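Local coordinates for DUF4276 family protein (Pyrococcus horikoshii, PDB 2P62), which is of unknown function but probably pairs with a second copy of itself through an interchain disulfide, at the interface of chains A and B. Coordinates in Å, arbitrary orientation; residue numbers count along the deposited sequence, not the author numbering. Chains: chain A/B, Hypothetical protein PH0156.

The interface of chains A and B. Residues chain A 202-205; chain B 11, 202-204.
A disulfide between A:Cys203 and B:Cys203 ties two copies of this DUF3226-family protein together covalently at a two-fold symmetric interface, where the loops just ahead of helix 204-218 of each chain meet as a short antiparallel beta bridge; the structure alone does not show whether this pair exists in the cell. The SG atoms of A:Cys203 and B:Cys203 are 2.0 Å apart. Each sulfur lies beside its own backbone N and anti to its carbonyl carbon (chi1 -45° in A:Cys203), which turns it towards its twin; cysteine suits this place because a short side chain can close the bond between two backbones running so close. Two backbone hydrogen bonds flank the disulfide: A:Leu204 N donates to B:Asp202 O at 2.8 Å, and B:Leu204 N to A:Asp202 O at 2.9 Å, both nearly straight and independent of the leucine side chains. The side chain of B:Asp202 caps the start of A's helix 204-218. Its CG is anti to the backbone N (chi1 177°), which carries the carboxylate across to A:Ser205. There OD1 accepts the backbone N-H of A:Ser205 at 2.7 Å, while OD2 takes the A:Ser205 hydroxyl OG at 3.0 Å, each through its syn lone pair; serine suits by offering a hydroxyl beside its N-H, so one carboxylate takes both. If ionised, the carboxylate would probably be stabilised by the positive end of the helix dipole. With an alanine in place of B:Asp202, the N-H and hydroxyl of A:Ser205 would probably lose these partners and the helix its cap. Beside the disulfide, CG of A:Asp202 packs against CB of B:Cys203 at an ordinary 3.7 Å.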
loop_
_atom_site.group_PDB
_atom_site.type_symbol
_atom_site.label_atom_id
_atom_site.label_comp_id
_atom_site.label_asym_id
_atom_site.label_seq_id
_atom_site.Cartn_x
_atom_site.Cartn_y
_atom_site.Cartn_z
ATOM N N ASP A 202 1.128 -2.184 -5.828
ATOM C CA ASP A 202 1.959 -1.387 -4.933
ATOM C C ASP A 202 2.148 -2.030 -3.553
ATOM O O ASP A 202 3.248 -2.014 -2.985
ATOM C CB ASP A 202 1.334 0.003 -4.767
ATOM C CG ASP A 202 2.096 0.878 -3.794
ATOM O OD1 ASP A 202 3.344 0.787 -3.758
ATOM O OD2 ASP A 202 1.453 1.672 -3.071
ATOM N N CYS A 203 1.078 -2.607 -3.016
ATOM C CA CYS A 203 1.154 -3.192 -1.690
ATOM C C CYS A 203 1.153 -4.712 -1.616
ATOM O O CYS A 203 0.474 -5.403 -2.378
ATOM C CB CYS A 203 0.024 -2.632 -0.825
ATOM S SG CYS A 203 -0.203 -0.826 -0.955
ATOM N N LEU A 204 1.941 -5.218 -0.680
ATOM C CA LEU A 204 2.043 -6.646 -0.466
ATOM C C LEU A 204 0.694 -7.172 0.019
ATOM O O LEU A 204 0.325 -8.311 -0.264
ATOM C CB LEU A 204 3.127 -6.940 0.571
ATOM C CG LEU A 204 4.565 -6.619 0.153
ATOM C CD1 LEU A 204 5.468 -6.786 1.356
ATOM C CD2 LEU A 204 5.009 -7.528 -0.998
ATOM N N SER A 205 -0.042 -6.339 0.752
ATOM C CA SER A 205 -1.344 -6.739 1.257
ATOM C C SER A 205 -2.222 -7.160 0.087
ATOM O O SER A 205 -2.988 -8.114 0.192
ATOM C CB SER A 205 -2.000 -5.584 2.020
ATOM O OG SER A 205 -2.193 -4.444 1.192
ATOM N N LYS B 11 -0.861 5.750 -6.623
ATOM C CA LYS B 11 -0.210 6.075 -5.346
ATOM C C LYS B 11 1.316 6.113 -5.470
ATOM O O LYS B 11 1.976 6.990 -4.903
ATOM C CB LYS B 11 -0.618 5.037 -4.289
ATOM C CG LYS B 11 -0.111 5.318 -2.886
ATOM C CD LYS B 11 -0.561 6.678 -2.432
ATOM C CE LYS B 11 -0.097 6.971 -1.029
ATOM N NZ LYS B 11 -0.759 8.215 -0.536
ATOM N N ASP B 202 4.424 -2.146 3.873
ATOM C CA ASP B 202 3.500 -2.871 3.016
ATOM C C ASP B 202 3.526 -2.395 1.559
ATOM O O ASP B 202 3.451 -3.207 0.637
ATOM C CB ASP B 202 2.079 -2.740 3.597
ATOM C CG ASP B 202 1.001 -3.403 2.731
ATOM O OD1 ASP B 202 1.292 -4.345 1.967
ATOM O OD2 ASP B 202 -0.170 -2.989 2.843
ATOM N N CYS B 203 3.665 -1.090 1.345
ATOM C CA CYS B 203 3.638 -0.561 -0.012
ATOM C C CYS B 203 4.937 0.031 -0.564
ATOM O O CYS B 203 5.670 0.737 0.134
ATOM C CB CYS B 203 2.511 0.476 -0.132
ATOM S SG CYS B 203 0.886 0.010 0.561
ATOM N N LEU B 204 5.201 -0.260 -1.836
ATOM C CA LEU B 204 6.396 0.240 -2.513
ATOM C C LEU B 204 6.373 1.767 -2.524
ATOM O O LEU B 204 7.422 2.422 -2.453
ATOM C CB LEU B 204 6.456 -0.299 -3.948
ATOM C CG LEU B 204 6.593 -1.824 -4.038
ATOM C CD1 LEU B 204 6.395 -2.304 -5.466
ATOM C CD2 LEU B 204 7.958 -2.224 -3.519
#